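Local coordinates for protein GDNF family receptor alpha-3 (Homo sapiens, PDB 2GH0) that binds artemin, a growth factor supporting survival of sensory and sympathetic peripheral neurons, leading to autophosphorylation and activation of the RET receptor, at residues Arg75-Arg81 with Ser156-Thr160; Gln63-Pro69 with Lys198-Ser203; Leu50-Phe54 with Leu143-Thr148; Cys138-Tyr142 with Cys190-Ile195. All coordinates share one frame; numbering follows the deposited sequence.

The four contacts show how two small, disulfide-rich helical GDNF/GAS1 domains are fastened into one unit. Contacts 1 and 3 each join the first domain to the second and lie on opposite sides of the chain's centre, their centres about 21 Å apart. Contact 2 sets the end of helix 59-66 against helix 189-205, and that same long helix serves contact 4, centred about 12 Å away, where it meets helix 135-143. Along the chain, the first partners come in the order 50-54, 63-69, 75-81 and 138-142. Contact 2 touches all the others, consistent with the two domains packing together as one body.

Contact 1. Residues Arg75-Arg81 with Ser156-Thr160; sequences RGCGERR and SNVNT. With NAG (2-acetamido-2-deoxy-beta-D-glucopyranose), chain E.
Asn157 presses its CB against the turn of helix 75-83 around Gly78 and Glu79, and Arg75 and Arg81 reach past it from the same helix to meet the loop. The Asn157 side chain leaves in the cramped position between backbone N and carbonyl carbon (chi1 50°), which turns its amide toward the start of the helix. There OD1 stands 3.6 Å from Arg75 NH1, with amide and guanidinium planes 59° apart, a near-approach and not a flat pairing. Arg75 is stretched out alongside Val158, whose CG1 sits over one face of the guanidinium, toward its rim, 3.4 Å from Arg75 NE.

Arg81 takes the other flank. A bend at chi3 (62°) brings its NE to an ordered water lying in the guanidinium plane. That water accepts from Arg81 NE and donates to Gly78 O at 2.8 Å and to Ser156 O at 2.6 Å, tying helix to loop. Arg81 NH1 bonds to Cys68 O, and the group also makes a cation-pi contact with Phe154. Arg80 of the same helix instead forms a salt bridge with an acidic side chain of another protein's chain. Between Arg75 and Arg81, Gly78 CA directs a C-H at Asn157 O (3.6 Å), an approach that leaves no room for a CB. The loop keeps its shape through an ST turn, Val158 N to Ser156 OG at 2.8 Å, while Asn159 points away from the helix and carries the N-linked glycan.

Methyl-on-guanidinium packing at the exposed Arg75 and a water bridge at the buried Arg81 thus join the two domains through a polar, partly hydrated seam.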
loop_
_atom_site.group_PDB
_atom_site.type_symbol
_atom_site.label_atom_id
_atom_site.label_comp_id
_atom_site.label_asym_id
_atom_site.label_seq_id
_atom_site.Cartn_x
_atom_site.Cartn_y
_atom_site.Cartn_z
ATOM N N ARG C 75 -43.171 17.149 15.940
ATOM C CA ARG C 75 -43.222 15.714 16.154
ATOM C C ARG C 75 -41.905 15.043 15.801
ATOM O O ARG C 75 -41.563 14.025 16.397
ATOM C CB ARG C 75 -44.403 15.051 15.397
ATOM C CG ARG C 75 -45.814 15.522 15.845
ATOM C CD ARG C 75 -46.912 14.529 15.445
ATOM N NE ARG C 75 -48.210 14.770 16.119
ATOM C CZ ARG C 75 -49.024 13.801 16.574
ATOM N NH1 ARG C 75 -48.675 12.512 16.438
ATOM N NH2 ARG C 75 -50.181 14.099 17.190
ATOM N N GLY C 76 -41.174 15.617 14.855
ATOM C CA GLY C 76 -39.810 15.141 14.508
ATOM C C GLY C 76 -38.865 15.198 15.707
ATOM O O GLY C 76 -38.160 14.207 16.042
ATOM N N CYS C 77 -38.864 16.331 16.405
ATOM C CA CYS C 77 -38.063 16.450 17.642
ATOM C C CYS C 77 -38.495 15.448 18.699
ATOM O O CYS C 77 -37.669 14.747 19.324
ATOM C CB CYS C 77 -38.156 17.900 18.162
ATOM S SG CYS C 77 -37.220 18.322 19.603
ATOM N N GLY C 78 -39.804 15.356 18.919
ATOM C CA GLY C 78 -40.273 14.439 19.946
ATOM C C GLY C 78 -39.934 13.010 19.639
ATOM O O GLY C 78 -39.668 12.246 20.555
ATOM N N GLU C 79 -40.004 12.639 18.360
ATOM C CA GLU C 79 -39.686 11.284 17.916
ATOM C C GLU C 79 -38.191 11.031 18.100
ATOM O O GLU C 79 -37.795 9.970 18.542
ATOM C CB GLU C 79 -40.059 11.044 16.444
ATOM C CG GLU C 79 -39.812 9.642 15.947
ATOM C CD GLU C 79 -40.244 9.416 14.478
ATOM O OE1 GLU C 79 -40.748 10.373 13.839
ATOM O OE2 GLU C 79 -40.065 8.282 13.970
ATOM N N ARG C 80 -37.361 11.995 17.740
ATOM C CA ARG C 80 -35.911 11.855 18.029
ATOM C C ARG C 80 -35.687 11.617 19.519
ATOM O O ARG C 80 -35.034 10.648 19.907
ATOM C CB ARG C 80 -35.148 13.098 17.586
ATOM C CG ARG C 80 -33.744 13.106 18.133
ATOM C CD ARG C 80 -32.933 14.220 17.554
ATOM N NE ARG C 80 -31.624 13.652 17.679
ATOM C CZ ARG C 80 -30.915 13.117 16.704
ATOM N NH1 ARG C 80 -31.266 13.189 15.411
ATOM N NH2 ARG C 80 -29.781 12.601 17.057
ATOM N N ARG C 81 -36.285 12.463 20.349
ATOM C CA ARG C 81 -36.106 12.321 21.813
ATOM C C ARG C 81 -36.560 10.981 22.313
ATOM O O ARG C 81 -35.855 10.335 23.114
ATOM C CB ARG C 81 -36.925 13.359 22.584
ATOM C CG ARG C 81 -36.652 13.387 24.057
ATOM C CD ARG C 81 -37.309 14.646 24.651
ATOM N NE ARG C 81 -38.764 14.580 24.446
ATOM C CZ ARG C 81 -39.555 15.632 24.566
ATOM N NH1 ARG C 81 -39.037 16.854 24.873
ATOM N NH2 ARG C 81 -40.857 15.489 24.389
ATOM N N SER C 156 -44.306 9.622 24.376
ATOM C CA SER C 156 -44.962 10.339 23.292
ATOM C C SER C 156 -44.028 11.184 22.457
ATOM O O SER C 156 -42.986 11.626 22.966
ATOM C CB SER C 156 -46.078 11.272 23.876
ATOM O OG SER C 156 -46.670 12.074 22.876
ATOM N N ASN C 157 -44.418 11.461 21.214
ATOM C CA ASN C 157 -43.695 12.488 20.428
ATOM C C ASN C 157 -44.315 13.886 20.530
ATOM O O ASN C 157 -43.835 14.822 19.893
ATOM C CB ASN C 157 -43.558 12.092 18.949
ATOM C CG ASN C 157 -44.833 11.676 18.337
ATOM O OD1 ASN C 157 -45.941 12.068 18.799
ATOM N ND2 ASN C 157 -44.727 10.836 17.289
ATOM N N VAL C 158 -45.400 14.014 21.312
ATOM C CA VAL C 158 -46.090 15.311 21.467
ATOM C C VAL C 158 -46.191 15.835 22.921
ATOM O O VAL C 158 -46.865 16.842 23.142
ATOM C CB VAL C 158 -47.533 15.309 20.912
ATOM C CG1 VAL C 158 -47.554 15.043 19.462
ATOM C CG2 VAL C 158 -48.419 14.310 21.677
ATOM N N ASN C 159 -45.599 15.140 23.898
ATOM C CA ASN C 159 -45.529 15.656 25.251
ATOM C C ASN C 159 -44.329 15.056 25.940
ATOM O O ASN C 159 -43.610 14.271 25.297
ATOM C CB ASN C 159 -46.834 15.394 26.038
ATOM C CG ASN C 159 -47.071 13.927 26.324
ATOM O OD1 ASN C 159 -46.159 13.204 26.684
ATOM N ND2 ASN C 159 -48.327 13.479 26.125
ATOM N N THR C 160 -44.087 15.407 27.220
ATOM C CA THR C 160 -42.818 15.010 27.877
ATOM C C THR C 160 -42.997 13.909 28.912
ATOM O O THR C 160 -42.132 13.766 29.792
ATOM C CB THR C 160 -42.148 16.219 28.631
ATOM O OG1 THR C 160 -43.126 16.904 29.403
ATOM C CG2 THR C 160 -41.685 17.233 27.635
HETATM C C1 NAG E . -48.651 12.104 26.415
HETATM C C2 NAG E . -49.882 12.118 27.368
HETATM C C3 NAG E . -50.422 10.712 27.523
HETATM C C4 NAG E . -50.700 10.001 26.208
HETATM C C5 NAG E . -49.427 10.159 25.383
HETATM C C6 NAG E . -49.365 9.580 23.964
HETATM C C7 NAG E . -50.101 13.613 29.341
HETATM C C8 NAG E . -49.677 13.757 30.772
HETATM N N2 NAG E . -49.496 12.593 28.719
HETATM O O3 NAG E . -51.541 10.811 28.339
HETATM O O4 NAG E . -50.750 8.653 26.629
HETATM O O5 NAG E . -49.151 11.528 25.216
HETATM O O6 NAG E . -50.527 10.024 23.414
HETATM O O7 NAG E . -50.984 14.320 28.835
HETATM O O HOH W 1 -40.586 12.535 23.237
#

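Contact 2. Residues Gln63-Pro69 with Lys198-Ser203; sequences QGLLLCP and KMRFHS
His202 points its ring into the end of helix 59-66, edge first. Its ND1 donates to Leu67 O at 2.8 Å; the oxygen lies in the ring plane, although the nitrogen approaches from above the carbonyl plane, 46° out of it. A chi1 of -70° keeps CG beside the backbone N of the histidine and lets the ring carry its CE1 to 3.4 Å from Gly64 CA. Lys198 O of the preceding helical turn lies over one ring face. Leu67 is the first residue to leave the helix and the centre of an inverse gamma turn. The pairing seats the last helix of the chain, 189-205, against the chain reversal that closes helix 59-66 of the first GDNF/GAS1 domain, just before Cys68 enters its disulfide with Cys12. Met199 runs extended on one side of the histidine, its CG 3.2 Å from Leu67 O and its CE near Cys68 O. Pro69 crosses His202 at about a right angle, Pro69 CD resting 3.6 Å from His202 CB, and Pro69 CG meets Ser203 OG at 3.2 Å. At the other end, Lys198 bends at chi2 and chi3 and crosses Gln63, bringing Lys198 CE to 3.7 Å from Gln63 OE1.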
loop_
_atom_site.group_PDB
_atom_site.type_symbol
_atom_site.label_atom_id
_atom_site.label_comp_id
_atom_site.label_asym_id
_atom_site.label_seq_id
_atom_site.Cartn_x
_atom_site.Cartn_y
_atom_site.Cartn_z
ATOM N N GLN C 63 -27.582 14.544 30.058
ATOM C CA GLN C 63 -28.928 15.163 30.248
ATOM C C GLN C 63 -29.333 16.038 29.093
ATOM O O GLN C 63 -30.505 16.114 28.767
ATOM C CB GLN C 63 -28.876 15.989 31.562
ATOM C CG GLN C 63 -28.767 14.905 32.724
ATOM C CD GLN C 63 -28.635 15.473 34.095
ATOM O OE1 GLN C 63 -28.841 16.663 34.294
ATOM N NE2 GLN C 63 -28.304 14.615 35.060
ATOM N N GLY C 64 -28.372 16.652 28.425
ATOM C CA GLY C 64 -28.671 17.426 27.208
ATOM C C GLY C 64 -29.177 16.490 26.103
ATOM O O GLY C 64 -30.135 16.823 25.368
ATOM N N LEU C 65 -28.517 15.359 25.987
ATOM C CA LEU C 65 -28.823 14.398 24.929
ATOM C C LEU C 65 -30.299 13.908 25.080
ATOM O O LEU C 65 -31.106 13.808 24.123
ATOM C CB LEU C 65 -27.861 13.204 25.079
ATOM C CG LEU C 65 -28.097 12.121 24.010
ATOM C CD1 LEU C 65 -27.801 12.653 22.600
ATOM C CD2 LEU C 65 -27.355 10.786 24.272
ATOM N N LEU C 66 -30.635 13.534 26.295
ATOM C CA LEU C 66 -31.949 12.894 26.514
ATOM C C LEU C 66 -33.056 13.829 26.929
ATOM O O LEU C 66 -34.217 13.674 26.440
ATOM C CB LEU C 66 -31.733 11.796 27.556
ATOM C CG LEU C 66 -32.953 10.863 27.775
ATOM C CD1 LEU C 66 -33.394 10.245 26.503
ATOM C CD2 LEU C 66 -32.548 9.744 28.806
ATOM N N LEU C 67 -32.751 14.832 27.761
ATOM C CA LEU C 67 -33.775 15.743 28.352
ATOM C C LEU C 67 -33.822 16.985 27.552
ATOM O O LEU C 67 -33.751 18.077 28.066
ATOM C CB LEU C 67 -33.543 16.041 29.841
ATOM C CG LEU C 67 -33.361 14.775 30.706
ATOM C CD1 LEU C 67 -33.088 15.038 32.201
ATOM C CD2 LEU C 67 -34.530 13.801 30.548
ATOM N N CYS C 68 -34.023 16.800 26.251
ATOM C CA CYS C 68 -33.909 17.937 25.312
ATOM C C CYS C 68 -35.305 18.456 25.018
ATOM O O CYS C 68 -36.331 17.655 24.978
ATOM C CB CYS C 68 -33.138 17.519 24.040
ATOM S SG CYS C 68 -33.804 16.021 23.245
ATOM N N PRO C 69 -35.429 19.779 24.894
ATOM C CA PRO C 69 -36.754 20.373 24.751
ATOM C C PRO C 69 -37.279 20.354 23.298
ATOM O O PRO C 69 -36.478 20.525 22.394
ATOM C CB PRO C 69 -36.509 21.824 25.194
ATOM C CG PRO C 69 -35.118 22.106 24.820
ATOM C CD PRO C 69 -34.342 20.798 24.902
ATOM N N LYS C 198 -34.911 21.357 33.709
ATOM C CA LYS C 198 -33.718 21.045 32.925
ATOM C C LYS C 198 -34.014 21.322 31.485
ATOM O O LYS C 198 -33.181 21.873 30.773
ATOM C CB LYS C 198 -33.371 19.544 33.084
ATOM C CG LYS C 198 -31.979 19.129 32.461
ATOM C CD LYS C 198 -30.839 20.087 32.918
ATOM C CE LYS C 198 -30.465 19.937 34.374
ATOM N NZ LYS C 198 -29.228 20.857 34.660
ATOM N N MET C 199 -35.207 20.933 31.027
ATOM C CA MET C 199 -35.564 21.319 29.647
ATOM C C MET C 199 -35.601 22.816 29.368
ATOM O O MET C 199 -35.180 23.274 28.273
ATOM C CB MET C 199 -36.895 20.615 29.226
ATOM C CG MET C 199 -36.656 19.085 28.973
ATOM S SD MET C 199 -38.232 18.473 28.357
ATOM C CE MET C 199 -37.845 16.720 28.238
ATOM N N ARG C 200 -36.178 23.608 30.281
ATOM C CA ARG C 200 -36.132 25.073 30.167
ATOM C C ARG C 200 -34.695 25.566 30.080
ATOM O O ARG C 200 -34.341 26.400 29.241
ATOM C CB ARG C 200 -36.858 25.777 31.336
ATOM C CG ARG C 200 -38.472 25.681 31.459
ATOM C CD ARG C 200 -38.910 26.221 33.001
ATOM N NE ARG C 200 -39.815 25.186 33.611
ATOM C CZ ARG C 200 -39.783 24.844 34.876
ATOM N NH1 ARG C 200 -38.903 25.379 35.658
ATOM N NH2 ARG C 200 -40.611 23.928 35.372
ATOM N N PHE C 201 -33.839 25.001 30.929
ATOM C CA PHE C 201 -32.422 25.431 30.906
ATOM C C PHE C 201 -31.834 25.151 29.538
ATOM O O PHE C 201 -31.161 25.979 28.960
ATOM C CB PHE C 201 -31.597 24.679 31.966
ATOM C CG PHE C 201 -30.111 24.802 31.750
ATOM C CD1 PHE C 201 -29.483 26.050 31.825
ATOM C CD2 PHE C 201 -29.345 23.641 31.446
ATOM C CE1 PHE C 201 -28.080 26.163 31.576
ATOM C CE2 PHE C 201 -27.997 23.730 31.244
ATOM C CZ PHE C 201 -27.365 24.981 31.294
ATOM N N HIS C 202 -32.101 23.952 29.022
ATOM C CA HIS C 202 -31.667 23.625 27.648
ATOM C C HIS C 202 -32.144 24.583 26.536
ATOM O O HIS C 202 -31.339 24.985 25.666
ATOM C CB HIS C 202 -32.045 22.152 27.341
ATOM C CG HIS C 202 -31.222 21.195 28.131
ATOM N ND1 HIS C 202 -31.639 19.935 28.433
ATOM C CD2 HIS C 202 -29.995 21.338 28.704
ATOM C CE1 HIS C 202 -30.714 19.308 29.149
ATOM N NE2 HIS C 202 -29.709 20.144 29.339
ATOM N N SER C 203 -33.402 24.967 26.547
ATOM C CA SER C 203 -33.923 25.995 25.622
ATOM C C SER C 203 -33.177 27.334 25.768
ATOM O O SER C 203 -32.919 28.047 24.770
ATOM C CB SER C 203 -35.426 26.275 25.821
ATOM O OG SER C 203 -36.097 25.032 25.687
#

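Contact 3. Residues Leu50-Phe54 with Leu143-Thr148; sequences LLTFF and LGLIGT
Phe54 lays its ring across the loop that follows helix 135-143, touching two side chains at different corners. Its CD2 meets Leu143 CB at 3.9 Å, and its CE1 meets Ile146 CG2 at 3.7 Å. A chi1 of -69°, with CG turned opposite the carbonyl carbon, leans the phenylalanine off its helix toward the loop, and Phe53 places CD2 over the centre of one ring face. Leu143 crosses the ring at about a right angle, whereas Ile146 comes at a slant. Were Phe54 a serine, the ring that spans Leu143 and Ile146 would be lost, and the two would probably face a gap.

A turn earlier, Leu51 spreads its methyls over the loop backbone: CD2 lies 3.4 Å from Ile146 O and CD1 3.5 Å from Gly147 O. The Thr148 torsion (chi1 68°) holds OG1 between backbone N and carbonyl carbon and sends CG2 beside the backbone N, where it meets Leu51 CD2. That OG1 donates to Leu145 O at 2.6 Å, in the carbonyl plane on a lone pair, and is also bonded to Met150 N. Gly147, with positive phi (101°) and Leu51 close by, leaves no place for a side chain.

Overlapping type I and type II beta turns, Leu143 to Ile146 and Leu145 to Thr148, the second with glycine at its third position, thus pack a segment of one GDNF/GAS1 domain on a helix of the other.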
loop_
_atom_site.group_PDB
_atom_site.type_symbol
_atom_site.label_atom_id
_atom_site.label_comp_id
_atom_site.label_asym_id
_atom_site.label_seq_id
_atom_site.Cartn_x
_atom_site.Cartn_y
_atom_site.Cartn_z
ATOM N N LEU C 50 -25.720 1.241 27.037
ATOM C CA LEU C 50 -26.525 2.325 27.652
ATOM C C LEU C 50 -26.079 2.626 29.090
ATOM O O LEU C 50 -25.901 3.811 29.475
ATOM C CB LEU C 50 -28.053 2.012 27.578
ATOM C CG LEU C 50 -28.670 2.184 26.175
ATOM C CD1 LEU C 50 -30.024 1.561 26.194
ATOM C CD2 LEU C 50 -28.815 3.677 25.778
ATOM N N LEU C 51 -25.890 1.581 29.880
ATOM C CA LEU C 51 -25.468 1.752 31.263
ATOM C C LEU C 51 -24.127 2.463 31.326
ATOM O O LEU C 51 -23.938 3.401 32.126
ATOM C CB LEU C 51 -25.375 0.402 31.969
ATOM C CG LEU C 51 -26.731 -0.189 32.437
ATOM C CD1 LEU C 51 -26.483 -1.631 32.793
ATOM C CD2 LEU C 51 -27.312 0.565 33.618
ATOM N N THR C 52 -23.212 2.039 30.477
ATOM C CA THR C 52 -21.864 2.670 30.416
ATOM C C THR C 52 -21.978 4.113 30.006
ATOM O O THR C 52 -21.285 4.980 30.563
ATOM C CB THR C 52 -21.008 1.946 29.416
ATOM O OG1 THR C 52 -20.868 0.602 29.896
ATOM C CG2 THR C 52 -19.640 2.592 29.281
ATOM N N PHE C 53 -22.860 4.390 29.050
ATOM C CA PHE C 53 -22.973 5.764 28.555
ATOM C C PHE C 53 -23.351 6.697 29.703
ATOM O O PHE C 53 -22.764 7.730 29.859
ATOM C CB PHE C 53 -24.039 5.916 27.423
ATOM C CG PHE C 53 -24.233 7.364 27.005
ATOM C CD1 PHE C 53 -23.337 7.944 26.132
ATOM C CD2 PHE C 53 -25.271 8.144 27.556
ATOM C CE1 PHE C 53 -23.446 9.287 25.741
ATOM C CE2 PHE C 53 -25.423 9.503 27.206
ATOM C CZ PHE C 53 -24.478 10.077 26.289
ATOM N N PHE C 54 -24.399 6.386 30.468
ATOM C CA PHE C 54 -24.808 7.298 31.526
ATOM C C PHE C 54 -23.813 7.289 32.710
ATOM O O PHE C 54 -23.704 8.262 33.452
ATOM C CB PHE C 54 -26.268 6.986 31.957
ATOM C CG PHE C 54 -27.225 7.336 30.910
ATOM C CD1 PHE C 54 -27.735 6.381 30.048
ATOM C CD2 PHE C 54 -27.518 8.684 30.706
ATOM C CE1 PHE C 54 -28.584 6.767 29.014
ATOM C CE2 PHE C 54 -28.351 9.093 29.692
ATOM C CZ PHE C 54 -28.867 8.161 28.820
ATOM N N LEU C 143 -31.751 8.792 35.293
ATOM C CA LEU C 143 -30.937 8.345 34.161
ATOM C C LEU C 143 -30.139 7.092 34.450
ATOM O O LEU C 143 -29.922 6.270 33.559
ATOM C CB LEU C 143 -30.042 9.471 33.569
ATOM C CG LEU C 143 -30.781 10.783 33.153
ATOM C CD1 LEU C 143 -29.720 11.664 32.579
ATOM C CD2 LEU C 143 -31.781 10.503 32.121
ATOM N N GLY C 144 -29.779 6.905 35.703
ATOM C CA GLY C 144 -29.155 5.660 36.212
ATOM C C GLY C 144 -29.986 4.379 36.089
ATOM O O GLY C 144 -29.463 3.274 36.286
ATOM N N LEU C 145 -31.256 4.490 35.691
ATOM C CA LEU C 145 -32.078 3.271 35.463
ATOM C C LEU C 145 -32.045 2.830 33.981
ATOM O O LEU C 145 -32.403 1.695 33.675
ATOM C CB LEU C 145 -33.543 3.472 35.976
ATOM C CG LEU C 145 -33.680 3.354 37.505
ATOM C CD1 LEU C 145 -35.025 3.931 37.901
ATOM C CD2 LEU C 145 -33.572 1.927 37.942
ATOM N N ILE C 146 -31.487 3.674 33.105
ATOM C CA ILE C 146 -31.485 3.398 31.673
ATOM C C ILE C 146 -30.434 2.359 31.330
ATOM O O ILE C 146 -29.261 2.506 31.700
ATOM C CB ILE C 146 -31.349 4.690 30.865
ATOM C CG1 ILE C 146 -32.542 5.531 31.120
ATOM C CG2 ILE C 146 -31.449 4.426 29.360
ATOM C CD1 ILE C 146 -32.440 6.865 30.602
ATOM N N GLY C 147 -30.880 1.242 30.736
ATOM C CA GLY C 147 -30.013 0.062 30.579
ATOM C C GLY C 147 -30.272 -1.049 31.620
ATOM O O GLY C 147 -29.666 -2.142 31.534
ATOM N N THR C 148 -31.112 -0.789 32.617
ATOM C CA THR C 148 -31.506 -1.850 33.562
ATOM C C THR C 148 -32.807 -2.504 33.085
ATOM O O THR C 148 -33.396 -2.083 32.086
ATOM C CB THR C 148 -31.753 -1.308 34.979
ATOM O OG1 THR C 148 -32.932 -0.461 34.976
ATOM C CG2 THR C 148 -30.528 -0.565 35.551
#

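Contact 4. Residues Cys138-Tyr142 with Cys190-Ile195; sequences CLRAY and CLTEAI
Leu139 pushes one methyl, CD2, between Ala194 and Ile195, and the shortest side-chain contacts between the two segments lie here. The methyl is 3.6 Å from Ala194 CB and 3.7 Å from Ile195 CG1. The small alanine lets it in, and the leucine's first torsion (chi1 -74°) swings the branch toward helix 189-205. Cutting Leu139 back to an alanine would remove the CD2 methyl and probably leave the notch beside Ala194 and Ile195 unfilled.

Toward Tyr142 the fit slackens. Leu191 crosses the phenol at about a right angle and brings its CD2 to 3.8 Å from Tyr142 CD1, but Ile195 CD1 stays 4.4 Å from Tyr142 CE2. Val162 of strand 162-164 touches both Tyr142 and Leu191, so this end too is enclosed. The outward-facing residues are others: Arg140, turned off the far side of its helix to a salt bridge with Glu59, and Thr192, which points away from the contact.

At the remaining end Cys138 SG and Cys190 SG stand 3.8 Å apart without being bonded to each other. Each is pinned by a different disulfide, Cys138 to Cys122 and Cys190 to Cys131, and Cys138 SG also rests on Leu191 CD1.

The axes of the short segments approach to 10.2 Å and run nearly perpendicular, at 103° between their directions. Steeply crossed helices with an aliphatic middle and adjacent disulfides at one end fit the cystine-rich, all-helical core of a GDNF/GAS1 domain.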
loop_
_atom_site.group_PDB
_atom_site.type_symbol
_atom_site.label_atom_id
_atom_site.label_comp_id
_atom_site.label_asym_id
_atom_site.label_seq_id
_atom_site.Cartn_x
_atom_site.Cartn_y
_atom_site.Cartn_z
ATOM N N CYS C 138 -32.027 13.661 41.731
ATOM C CA CYS C 138 -33.131 12.935 41.118
ATOM C C CYS C 138 -32.889 12.635 39.641
ATOM O O CYS C 138 -33.098 11.504 39.221
ATOM C CB CYS C 138 -34.489 13.657 41.310
ATOM S SG CYS C 138 -35.828 12.930 40.321
ATOM N N LEU C 139 -32.392 13.607 38.873
ATOM C CA LEU C 139 -32.165 13.353 37.446
ATOM C C LEU C 139 -31.108 12.292 37.233
ATOM O O LEU C 139 -31.251 11.414 36.373
ATOM C CB LEU C 139 -31.745 14.646 36.723
ATOM C CG LEU C 139 -32.950 15.614 36.544
ATOM C CD1 LEU C 139 -32.463 16.809 35.658
ATOM C CD2 LEU C 139 -34.368 15.076 36.019
ATOM N N ARG C 140 -30.066 12.348 38.059
ATOM C CA ARG C 140 -28.943 11.393 37.921
ATOM C C ARG C 140 -29.422 9.990 38.262
ATOM O O ARG C 140 -29.017 9.014 37.622
ATOM C CB ARG C 140 -27.774 11.861 38.796
ATOM C CG ARG C 140 -26.679 10.819 39.033
ATOM C CD ARG C 140 -25.775 11.214 40.171
ATOM N NE ARG C 140 -25.004 12.425 39.925
ATOM C CZ ARG C 140 -25.181 13.587 40.558
ATOM N NH1 ARG C 140 -26.091 13.724 41.518
ATOM N NH2 ARG C 140 -24.401 14.623 40.255
ATOM N N ALA C 141 -30.300 9.871 39.251
ATOM C CA ALA C 141 -30.863 8.557 39.652
ATOM C C ALA C 141 -31.869 8.004 38.630
ATOM O O ALA C 141 -31.915 6.801 38.344
ATOM C CB ALA C 141 -31.540 8.679 41.006
ATOM N N TYR C 142 -32.675 8.892 38.071
ATOM C CA TYR C 142 -33.563 8.549 36.940
ATOM C C TYR C 142 -32.764 8.036 35.741
ATOM O O TYR C 142 -33.027 6.925 35.253
ATOM C CB TYR C 142 -34.395 9.769 36.536
ATOM C CG TYR C 142 -35.293 9.499 35.322
ATOM C CD1 TYR C 142 -36.484 8.786 35.441
ATOM C CD2 TYR C 142 -34.930 9.959 34.059
ATOM C CE1 TYR C 142 -37.306 8.551 34.316
ATOM C CE2 TYR C 142 -35.754 9.718 32.918
ATOM C CZ TYR C 142 -36.930 8.981 33.077
ATOM O OH TYR C 142 -37.635 8.733 31.892
ATOM N N CYS C 190 -42.111 15.445 41.519
ATOM C CA CYS C 190 -40.680 15.770 41.753
ATOM C C CYS C 190 -39.934 15.534 40.428
ATOM O O CYS C 190 -39.159 16.389 39.937
ATOM C CB CYS C 190 -40.101 14.887 42.913
ATOM S SG CYS C 190 -38.254 14.585 42.704
ATOM N N LEU C 191 -40.175 14.355 39.839
ATOM C CA LEU C 191 -39.514 13.979 38.612
ATOM C C LEU C 191 -39.944 14.887 37.463
ATOM O O LEU C 191 -39.138 15.357 36.660
ATOM C CB LEU C 191 -39.793 12.495 38.298
ATOM C CG LEU C 191 -39.232 12.041 36.920
ATOM C CD1 LEU C 191 -37.730 12.098 37.040
ATOM C CD2 LEU C 191 -39.592 10.584 36.695
ATOM N N THR C 192 -41.251 15.159 37.390
ATOM C CA THR C 192 -41.750 16.053 36.364
ATOM C C THR C 192 -41.169 17.444 36.428
ATOM O O THR C 192 -40.803 18.007 35.397
ATOM C CB THR C 192 -43.277 16.137 36.476
ATOM O OG1 THR C 192 -43.764 14.810 36.245
ATOM C CG2 THR C 192 -43.826 17.061 35.409
ATOM N N GLU C 193 -41.073 18.008 37.627
ATOM C CA GLU C 193 -40.544 19.326 37.782
ATOM C C GLU C 193 -39.035 19.375 37.506
ATOM O O GLU C 193 -38.557 20.335 36.910
ATOM C CB GLU C 193 -40.864 19.884 39.161
ATOM C CG GLU C 193 -42.346 20.340 39.259
ATOM C CD GLU C 193 -42.836 21.100 37.942
ATOM O OE1 GLU C 193 -42.253 22.168 37.562
ATOM O OE2 GLU C 193 -43.726 20.565 37.235
ATOM N N ALA C 194 -38.303 18.370 37.939
ATOM C CA ALA C 194 -36.868 18.278 37.700
ATOM C C ALA C 194 -36.583 18.221 36.202
ATOM O O ALA C 194 -35.692 18.919 35.667
ATOM C CB ALA C 194 -36.309 16.999 38.404
ATOM N N ILE C 195 -37.316 17.371 35.499
ATOM C CA ILE C 195 -37.190 17.279 34.036
ATOM C C ILE C 195 -37.556 18.597 33.342
ATOM O O ILE C 195 -36.840 19.078 32.459
ATOM C CB ILE C 195 -38.018 16.023 33.413
ATOM C CG1 ILE C 195 -37.311 14.699 33.828
ATOM C CG2 ILE C 195 -38.077 16.157 31.902
ATOM C CD1 ILE C 195 -38.120 13.410 33.369
#